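Local coordinates for Cel44C (Paenibacillus polymyxa, PDB 2YIH), which hydrolyses internal beta-1,4-glucan linkages of xyloglucan and related glucans as a family 44 endo-glucanase, here the family 44 part of a longer, probably secreted, multidomain enzyme, at residues 417-425 and 437-448; 33-44 and 386-394. The protein carries 8 engineered substitutions. All coordinates share one frame; numbering follows the deposited sequence.

Contact 1 (417-425 and 437-448); sequences TFGDTSVSA and ASVTNASDKELH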
loop_
_atom_site.group_PDB
_atom_site.type_symbol
_atom_site.label_atom_id
_atom_site.label_comp_id
_atom_site.label_asym_id
_atom_site.label_seq_id
_atom_site.Cartn_x
_atom_site.Cartn_y
_atom_site.Cartn_z
ATOM N N THR A 417 7.922 7.248 17.412
ATOM C CA THR A 417 7.538 7.469 16.020
ATOM C C THR A 417 7.678 8.925 15.603
ATOM O O THR A 417 7.691 9.846 16.440
ATOM C CB THR A 417 6.066 7.032 15.743
ATOM O OG1 THR A 417 5.140 7.971 16.344
ATOM C CG2 THR A 417 5.775 5.627 16.273
ATOM N N PHE A 418 7.735 9.127 14.288
ATOM C CA PHE A 418 7.358 10.389 13.632
ATOM C C PHE A 418 6.027 10.925 14.146
ATOM O O PHE A 418 5.141 10.169 14.590
ATOM C CB PHE A 418 7.249 10.118 12.109
ATOM C CG PHE A 418 7.512 11.316 11.232
ATOM C CD1 PHE A 418 8.751 11.957 11.241
ATOM C CD2 PHE A 418 6.585 11.661 10.250
ATOM C CE1 PHE A 418 9.001 13.030 10.362
ATOM C CE2 PHE A 418 6.813 12.708 9.383
ATOM C CZ PHE A 418 8.045 13.373 9.399
ATOM N N GLY A 419 5.842 12.235 14.040
ATOM C CA GLY A 419 4.602 12.822 14.552
ATOM C C GLY A 419 3.402 12.514 13.682
ATOM O O GLY A 419 3.566 12.144 12.489
ATOM N N ASP A 420 2.211 12.814 14.207
ATOM C CA ASP A 420 0.963 12.550 13.487
ATOM C C ASP A 420 0.523 13.688 12.587
ATOM O O ASP A 420 -0.451 13.581 11.870
ATOM C CB ASP A 420 -0.180 12.106 14.429
ATOM C CG ASP A 420 -0.610 13.176 15.441
ATOM O OD1 ASP A 420 -0.165 14.341 15.358
ATOM O OD2 ASP A 420 -1.476 12.857 16.320
ATOM N N THR A 421 1.222 14.803 12.687
ATOM C CA THR A 421 0.855 16.009 11.962
ATOM C C THR A 421 2.017 16.459 11.074
ATOM O O THR A 421 3.068 16.834 11.586
ATOM C CB THR A 421 0.537 17.146 12.957
ATOM O OG1 THR A 421 -0.573 16.747 13.784
ATOM C CG2 THR A 421 0.151 18.423 12.165
ATOM N N SER A 422 1.853 16.396 9.746
ATOM C CA SER A 422 2.873 16.929 8.831
ATOM C C SER A 422 2.950 18.434 8.985
ATOM O O SER A 422 1.923 19.082 9.142
ATOM C CB SER A 422 2.537 16.606 7.365
ATOM O OG SER A 422 3.457 17.207 6.463
ATOM N N VAL A 423 4.154 18.991 8.912
ATOM C CA VAL A 423 4.278 20.452 8.816
ATOM C C VAL A 423 5.274 20.813 7.722
ATOM O O VAL A 423 6.031 19.962 7.242
ATOM C CB VAL A 423 4.703 21.089 10.175
ATOM C CG1 VAL A 423 3.738 20.697 11.309
ATOM C CG2 VAL A 423 6.175 20.760 10.531
ATOM N N SER A 424 5.251 22.069 7.279
ATOM C CA SER A 424 6.037 22.471 6.122
ATOM C C SER A 424 7.544 22.284 6.355
ATOM O O SER A 424 8.107 22.743 7.358
ATOM C CB SER A 424 5.710 23.930 5.782
ATOM O OG SER A 424 6.563 24.460 4.785
ATOM N N ALA A 425 8.186 21.610 5.401
ATOM C CA ALA A 425 9.643 21.488 5.387
ATOM C C ALA A 425 10.093 21.663 3.942
ATOM O O ALA A 425 9.639 20.951 3.065
ATOM C CB ALA A 425 10.075 20.120 5.922
ATOM N N ALA A 437 8.863 16.884 7.905
ATOM C CA ALA A 437 8.773 17.345 9.280
ATOM C C ALA A 437 7.415 17.031 9.864
ATOM O O ALA A 437 6.426 16.945 9.147
ATOM C CB ALA A 437 9.031 18.891 9.354
ATOM N N SER A 438 7.365 16.891 11.181
ATOM C CA SER A 438 6.079 16.609 11.832
ATOM C C SER A 438 6.122 17.001 13.293
ATOM O O SER A 438 7.200 17.072 13.885
ATOM C CB SER A 438 5.730 15.112 11.727
ATOM O OG SER A 438 6.730 14.324 12.344
ATOM N N VAL A 439 4.932 17.243 13.854
ATOM C CA VAL A 439 4.725 17.336 15.298
ATOM C C VAL A 439 3.549 16.420 15.685
ATOM O O VAL A 439 2.879 15.880 14.807
ATOM C CB VAL A 439 4.401 18.781 15.716
ATOM C CG1 VAL A 439 5.588 19.698 15.383
ATOM C CG2 VAL A 439 3.091 19.272 15.053
ATOM N N THR A 440 3.228 16.322 16.970
ATOM C CA THR A 440 2.023 15.583 17.387
ATOM C C THR A 440 1.117 16.510 18.192
ATOM O O THR A 440 1.609 17.247 19.043
ATOM C CB THR A 440 2.374 14.285 18.179
ATOM O OG1 THR A 440 2.881 13.298 17.269
ATOM C CG2 THR A 440 1.125 13.690 18.881
ATOM N N ASN A 441 -0.186 16.509 17.888
ATOM C CA ASN A 441 -1.172 17.301 18.659
ATOM C C ASN A 441 -0.706 18.757 18.766
ATOM O O ASN A 441 -0.791 19.370 19.834
ATOM C CB ASN A 441 -1.375 16.715 20.071
ATOM C CG ASN A 441 -2.618 17.296 20.782
ATOM O OD1 ASN A 441 -3.566 17.743 20.125
ATOM N ND2 ASN A 441 -2.642 17.228 22.115
ATOM N N ALA A 442 -0.177 19.278 17.656
ATOM C CA ALA A 442 0.300 20.674 17.558
ATOM C C ALA A 442 1.411 20.987 18.554
ATOM O O ALA A 442 1.501 22.106 19.062
ATOM C CB ALA A 442 -0.877 21.680 17.680
ATOM N N SER A 443 2.228 19.985 18.876
ATOM C CA SER A 443 3.212 20.143 19.944
ATOM C C SER A 443 4.077 21.377 19.707
ATOM O O SER A 443 4.525 21.661 18.579
ATOM C CB SER A 443 4.112 18.905 20.079
ATOM O OG SER A 443 5.162 19.129 21.025
ATOM N N ASP A 444 4.287 22.135 20.777
ATOM C CA ASP A 444 5.388 23.081 20.777
ATOM C C ASP A 444 6.534 22.569 21.673
ATOM O O ASP A 444 7.471 23.328 21.952
ATOM C CB ASP A 444 4.919 24.507 21.158
ATOM C CG ASP A 444 4.349 24.591 22.575
ATOM O OD1 ASP A 444 4.441 23.608 23.337
ATOM O OD2 ASP A 444 3.802 25.665 22.934
ATOM N N LYS A 445 6.472 21.287 22.079
ATOM C CA LYS A 445 7.536 20.662 22.904
ATOM C C LYS A 445 8.528 19.831 22.062
ATOM O O LYS A 445 9.719 19.850 22.323
ATOM C CB LYS A 445 6.960 19.793 24.035
ATOM N N GLU A 446 8.043 19.150 21.031
ATOM C CA GLU A 446 8.892 18.188 20.323
ATOM C C GLU A 446 8.692 18.343 18.817
ATOM O O GLU A 446 7.561 18.496 18.373
ATOM C CB GLU A 446 8.492 16.796 20.785
ATOM C CG GLU A 446 9.275 15.678 20.236
ATOM C CD GLU A 446 8.912 14.357 20.917
ATOM O OE1 GLU A 446 9.383 14.124 22.061
ATOM O OE2 GLU A 446 8.137 13.570 20.313
ATOM N N LEU A 447 9.777 18.329 18.038
ATOM C CA LEU A 447 9.679 18.457 16.577
ATOM C C LEU A 447 10.488 17.338 15.911
ATOM O O LEU A 447 11.629 17.102 16.279
ATOM C CB LEU A 447 10.165 19.848 16.090
ATOM C CG LEU A 447 10.457 20.092 14.603
ATOM C CD1 LEU A 447 9.135 20.009 13.797
ATOM C CD2 LEU A 447 11.076 21.473 14.385
ATOM N N HIS A 448 9.895 16.675 14.915
ATOM C CA HIS A 448 10.513 15.503 14.282
ATOM C C HIS A 448 10.912 15.888 12.868
ATOM O O HIS A 448 10.077 16.400 12.098
ATOM C CB HIS A 448 9.497 14.362 14.238
ATOM C CG HIS A 448 9.314 13.674 15.552
ATOM N ND1 HIS A 448 8.401 14.089 16.502
ATOM C CD2 HIS A 448 9.926 12.582 16.063
ATOM C CE1 HIS A 448 8.502 13.314 17.564
ATOM N NE2 HIS A 448 9.425 12.396 17.326
HETATM O O HOH W 1 -1.809 18.578 15.261
HETATM O O HOH W 2 5.694 15.679 6.781
HETATM O O HOH W 3 7.119 17.867 5.870
#
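F418 lays one face of its ring on S438 of the antiparallel hairpin formed by strands 421-427 and 433-439, in the beta domain beside the barrel. S438 OG sits 3.0 Å above the ring plane, over its centre, and S438 CB adds a CH-pi contact over the same face. The same OG accepts the backbone N-H of G419 at 2.8 Å. The ring reaches S438 because F418 CG stands anti to the backbone N (chi1 -153°). With an alanine here, S438 would probably lose the ring face over its OG and CB, and a gap is likely to open toward Y408, whose ring meets F418 edge-to-face. Next along, D420 and T421 both face V439, a classic beta bulge. T421 N donates to V439 O at 2.9 Å, and V439 N returns a bond to T421 O. On the side of the sheet away from S438, V423 CG2 meets A437 CB at 3.6 Å and CG1 meets V439 CG2. T440 OG1 accepts from D420 N at the start of a type I' turn, T440 to S443. T421 OG1 donates to D420 OD1 at 2.9 Å, from above the carboxylate plane, and accepts from a water oxygen 2.7 Å from OG1.

Contact 2 (33-44 and 386-394); sequences DLAGDENMAARR and YMANYWKLK. With EDO (1,2-ethanediol), chain O.
The contact lies in the (beta/alpha)8 barrel, where strand 387-390, the last, meets the second strand, 42-45, and the loop leading into it. The barrel order places strand 29-30 between the two. No direct hydrogen bond joins segments 33-44 and 386-394, and the touch is made mainly by side chains. L34 carries the outer part. Its CD2 lies alongside the aliphatic chain of K392, 3.7 Å from CG, and the two side chains run past each other in opposite directions. The same methyl also meets the edge of the Y390 ring, near its plane, at 4.0 Å from CE2. Deeper in, R44 CB packs against the side-chain amide of N389, and A42 CB comes within 4.4 Å of M387 CG. R44 CG is anti to the backbone N (chi1 170°) and the chain is extended to NE. This carries the guanidinium past N389 to N31, which takes a hydrogen bond from NH1. One water bridges the segments, giving a hydrogen bond to D33 O and accepting from K392 NZ, both at 2.8 Å. K392 NZ also donates to G396 O and weakly to a bound ethanediol. D33 is gripped side-on by R43: NE meets OD1 and NH2 meets OD2, each at 2.9 Å, on the syn lone pairs. The E38 carboxylate takes the backbone N-H groups of A35 and G36, and S402 also bonds it. Direct polar ties to 386-394 come from just before the loop, where N31 and Q32 bond Y390 O and K392 N.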
loop_
_atom_site.group_PDB
_atom_site.type_symbol
_atom_site.label_atom_id
_atom_site.label_comp_id
_atom_site.label_asym_id
_atom_site.label_seq_id
_atom_site.Cartn_x
_atom_site.Cartn_y
_atom_site.Cartn_z
ATOM N N ASP A 33 4.440 -9.457 6.347
ATOM C CA ASP A 33 5.164 -8.949 7.504
ATOM C C ASP A 33 6.672 -8.962 7.265
ATOM O O ASP A 33 7.194 -9.884 6.635
ATOM C CB ASP A 33 4.813 -9.751 8.763
ATOM C CG ASP A 33 3.347 -9.636 9.116
ATOM O OD1 ASP A 33 2.817 -8.505 9.065
ATOM O OD2 ASP A 33 2.772 -10.658 9.503
ATOM N N LEU A 34 7.373 -7.947 7.759
ATOM C CA LEU A 34 8.841 -7.865 7.597
ATOM C C LEU A 34 9.545 -8.426 8.840
ATOM O O LEU A 34 9.224 -9.543 9.273
ATOM C CB LEU A 34 9.271 -6.424 7.236
ATOM C CG LEU A 34 8.608 -5.888 5.953
ATOM C CD1 LEU A 34 9.011 -4.421 5.650
ATOM C CD2 LEU A 34 8.960 -6.757 4.740
ATOM N N ALA A 35 10.441 -7.661 9.463
ATOM C CA ALA A 35 11.174 -8.199 10.620
ATOM C C ALA A 35 10.314 -8.337 11.859
ATOM O O ALA A 35 10.508 -9.278 12.658
ATOM C CB ALA A 35 12.408 -7.357 10.916
ATOM N N GLY A 36 9.314 -7.475 11.980
ATOM C CA GLY A 36 8.380 -7.558 13.097
ATOM C C GLY A 36 8.550 -6.441 14.098
ATOM O O GLY A 36 7.764 -6.326 15.043
ATOM N N ASP A 37 9.579 -5.619 13.921
ATOM C CA ASP A 37 9.780 -4.491 14.810
ATOM C C ASP A 37 9.652 -3.155 14.080
ATOM O O ASP A 37 10.181 -2.116 14.508
ATOM C CB ASP A 37 11.090 -4.604 15.587
ATOM C CG ASP A 37 12.316 -4.678 14.696
ATOM O OD1 ASP A 37 12.230 -4.789 13.454
ATOM O OD2 ASP A 37 13.417 -4.565 15.265
ATOM N N GLU A 38 8.875 -3.156 12.997
ATOM C CA GLU A 38 8.698 -1.921 12.237
ATOM C C GLU A 38 7.572 -1.076 12.825
ATOM O O GLU A 38 7.355 0.041 12.363
ATOM C CB GLU A 38 8.340 -2.269 10.781
ATOM C CG GLU A 38 9.487 -2.884 9.918
ATOM C CD GLU A 38 9.661 -4.361 10.124
ATOM O OE1 GLU A 38 8.770 -5.023 10.712
ATOM O OE2 GLU A 38 10.710 -4.854 9.721
ATOM N N ASN A 39 6.788 -1.649 13.746
ATOM C CA ASN A 39 5.636 -0.930 14.352
ATOM C C ASN A 39 4.665 -0.391 13.281
ATOM O O ASN A 39 4.378 0.812 13.196
ATOM C CB ASN A 39 6.160 0.198 15.252
ATOM C CG ASN A 39 5.047 0.883 16.051
ATOM O OD1 ASN A 39 4.033 0.252 16.391
ATOM N ND2 ASN A 39 5.220 2.179 16.321
ATOM N N MET A 40 4.288 -1.285 12.370
ATOM C CA MET A 40 3.303 -0.999 11.330
ATOM C C MET A 40 1.964 -0.621 11.974
ATOM O O MET A 40 1.661 -1.080 13.064
ATOM C CB MET A 40 3.091 -2.267 10.473
ATOM C CG MET A 40 4.343 -2.647 9.673
ATOM S SD MET A 40 4.634 -1.523 8.279
ATOM C CE MET A 40 6.168 -2.253 7.678
ATOM N N ALA A 41 1.150 0.140 11.246
ATOM C CA ALA A 41 -0.226 0.460 11.659
ATOM C C ALA A 41 -1.282 -0.202 10.778
ATOM O O ALA A 41 -2.483 -0.157 11.084
ATOM C CB ALA A 41 -0.450 2.058 11.713
ATOM N N ALA A 42 -0.849 -0.816 9.681
ATOM C CA ALA A 42 -1.820 -1.417 8.756
ATOM C C ALA A 42 -1.241 -2.675 8.117
ATOM O O ALA A 42 -0.092 -2.692 7.721
ATOM C CB ALA A 42 -2.228 -0.401 7.646
ATOM N N ARG A 43 -2.060 -3.714 8.013
ATOM C CA ARG A 43 -1.650 -4.967 7.360
ATOM C C ARG A 43 -2.680 -5.344 6.314
ATOM O O ARG A 43 -3.882 -5.195 6.560
ATOM C CB ARG A 43 -1.502 -6.081 8.427
ATOM C CG ARG A 43 -0.345 -5.751 9.389
ATOM C CD ARG A 43 -0.225 -6.766 10.545
ATOM N NE ARG A 43 0.182 -8.107 10.100
ATOM C CZ ARG A 43 -0.576 -9.192 10.216
ATOM N NH1 ARG A 43 -1.846 -9.090 10.602
ATOM N NH2 ARG A 43 -0.082 -10.375 9.907
ATOM N N ARG A 44 -2.236 -5.871 5.165
ATOM C CA ARG A 44 -3.146 -6.256 4.082
ATOM C C ARG A 44 -2.961 -7.737 3.806
ATOM O O ARG A 44 -1.832 -8.212 3.713
ATOM C CB ARG A 44 -2.786 -5.491 2.808
ATOM C CG ARG A 44 -3.513 -5.991 1.528
ATOM C CD ARG A 44 -3.287 -4.964 0.435
ATOM N NE ARG A 44 -3.954 -5.326 -0.833
ATOM C CZ ARG A 44 -3.356 -5.926 -1.858
ATOM N NH1 ARG A 44 -2.124 -6.446 -1.732
ATOM N NH2 ARG A 44 -4.035 -6.085 -3.010
ATOM N N TYR A 386 -4.433 7.697 2.259
ATOM C CA TYR A 386 -5.021 7.094 3.440
ATOM C C TYR A 386 -4.265 5.852 3.930
ATOM O O TYR A 386 -4.129 5.629 5.132
ATOM C CB TYR A 386 -6.467 6.702 3.096
ATOM C CG TYR A 386 -7.227 5.953 4.170
ATOM C CD1 TYR A 386 -7.436 6.519 5.426
ATOM C CD2 TYR A 386 -7.858 4.745 3.882
ATOM C CE1 TYR A 386 -8.170 5.853 6.417
ATOM C CE2 TYR A 386 -8.615 4.070 4.845
ATOM C CZ TYR A 386 -8.800 4.640 6.100
ATOM O OH TYR A 386 -9.567 3.973 7.042
ATOM N N MET A 387 -3.798 5.029 3.005
ATOM C CA MET A 387 -3.239 3.734 3.383
ATOM C C MET A 387 -2.242 3.330 2.306
ATOM O O MET A 387 -2.445 3.622 1.099
ATOM C CB MET A 387 -4.343 2.675 3.545
ATOM C CG MET A 387 -3.834 1.279 3.958
ATOM S SD MET A 387 -5.279 0.226 4.280
ATOM C CE MET A 387 -5.990 0.967 5.746
ATOM N N ALA A 388 -1.144 2.689 2.724
ATOM C CA ALA A 388 -0.149 2.236 1.743
ATOM C C ALA A 388 0.507 1.000 2.298
ATOM O O ALA A 388 0.841 0.971 3.474
ATOM C CB ALA A 388 0.942 3.322 1.476
ATOM N N ASN A 389 0.729 0.005 1.437
ATOM C CA ASN A 389 1.206 -1.324 1.878
ATOM C C ASN A 389 2.357 -1.792 0.963
ATOM O O ASN A 389 2.171 -2.044 -0.229
ATOM C CB ASN A 389 0.043 -2.361 1.867
ATOM C CG ASN A 389 -1.122 -1.931 2.717
ATOM O OD1 ASN A 389 -1.266 -2.343 3.911
ATOM N ND2 ASN A 389 -1.964 -1.100 2.152
ATOM N N TYR A 390 3.563 -1.788 1.514
ATOM C CA TYR A 390 4.736 -2.319 0.807
ATOM C C TYR A 390 4.501 -3.785 0.381
ATOM O O TYR A 390 3.785 -4.542 1.065
ATOM C CB TYR A 390 5.917 -2.250 1.771
ATOM C CG TYR A 390 7.157 -2.894 1.269
ATOM C CD1 TYR A 390 7.875 -2.322 0.231
ATOM C CD2 TYR A 390 7.588 -4.118 1.803
ATOM C CE1 TYR A 390 9.032 -2.922 -0.255
ATOM C CE2 TYR A 390 8.786 -4.713 1.364
ATOM C CZ TYR A 390 9.465 -4.116 0.297
ATOM O OH TYR A 390 10.619 -4.679 -0.182
ATOM N N TRP A 391 5.042 -4.136 -0.783
ATOM C CA TRP A 391 5.037 -5.539 -1.234
ATOM C C TRP A 391 6.487 -6.034 -1.414
ATOM O O TRP A 391 7.283 -5.408 -2.103
ATOM C CB TRP A 391 4.275 -5.639 -2.571
ATOM C CG TRP A 391 4.273 -7.031 -3.070
ATOM C CD1 TRP A 391 5.241 -7.628 -3.850
ATOM C CD2 TRP A 391 3.286 -8.028 -2.810
ATOM N NE1 TRP A 391 4.907 -8.955 -4.070
ATOM C CE2 TRP A 391 3.716 -9.226 -3.437
ATOM C CE3 TRP A 391 2.087 -8.035 -2.095
ATOM C CZ2 TRP A 391 2.957 -10.415 -3.389
ATOM C CZ3 TRP A 391 1.330 -9.225 -2.043
ATOM C CH2 TRP A 391 1.794 -10.399 -2.651
ATOM N N LYS A 392 6.815 -7.192 -0.841
ATOM C CA LYS A 392 8.154 -7.760 -1.020
ATOM C C LYS A 392 8.342 -8.369 -2.434
ATOM O O LYS A 392 7.833 -9.470 -2.709
ATOM C CB LYS A 392 8.384 -8.867 0.009
ATOM C CG LYS A 392 8.370 -8.418 1.479
ATOM C CD LYS A 392 8.616 -9.666 2.378
ATOM C CE LYS A 392 10.100 -10.069 2.381
ATOM N NZ LYS A 392 10.337 -11.270 3.305
ATOM N N LEU A 393 9.130 -7.693 -3.271
ATOM C CA LEU A 393 9.500 -8.237 -4.580
ATOM C C LEU A 393 10.655 -9.229 -4.456
ATOM O O LEU A 393 10.885 -10.029 -5.373
ATOM C CB LEU A 393 9.888 -7.122 -5.551
ATOM C CG LEU A 393 8.749 -6.155 -5.879
ATOM C CD1 LEU A 393 9.321 -4.983 -6.701
ATOM C CD2 LEU A 393 7.593 -6.844 -6.610
ATOM N N LYS A 394 11.368 -9.176 -3.331
ATOM C CA LYS A 394 12.468 -10.112 -3.066
ATOM C C LYS A 394 12.158 -10.838 -1.783
ATOM O O LYS A 394 11.762 -10.220 -0.785
ATOM C CB LYS A 394 13.801 -9.367 -2.891
ATOM C CG LYS A 394 14.998 -10.241 -3.142
ATOM C CD LYS A 394 16.105 -9.950 -2.161
ATOM C CE LYS A 394 17.072 -11.108 -2.131
ATOM N NZ LYS A 394 16.336 -12.396 -2.095
HETATM C C1 EDO O . 10.611 -15.820 4.222
HETATM O O1 EDO O . 12.004 -16.013 4.472
HETATM C C2 EDO O . 10.407 -14.417 3.673
HETATM O O2 EDO O . 10.455 -14.477 2.244
HETATM O O HOH W 4 9.693 -10.911 5.965
#

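How the contacts relate
Contact 2 belongs to the catalytic barrel and contact 1 to the beta domain beside it. Their centres are about 23 Å apart, but the two meet where T417 CG2 packs on N39 ND2 at 3.5 Å. N39 lies in the loop before strand 42-45, so the barrel loop of contact 2 touches the lead-in to the hairpin of contact 1. Helix 399-409 also links them: Y405 packs on M40 and Y390, and the same helix carries the aromatic partner of the F418 ring. Neither contact belongs to the glycan pocket or the calcium site. Contact 2 comes closer to the sugar, with the W391 side chain about 6 Å from a bound glucose unit.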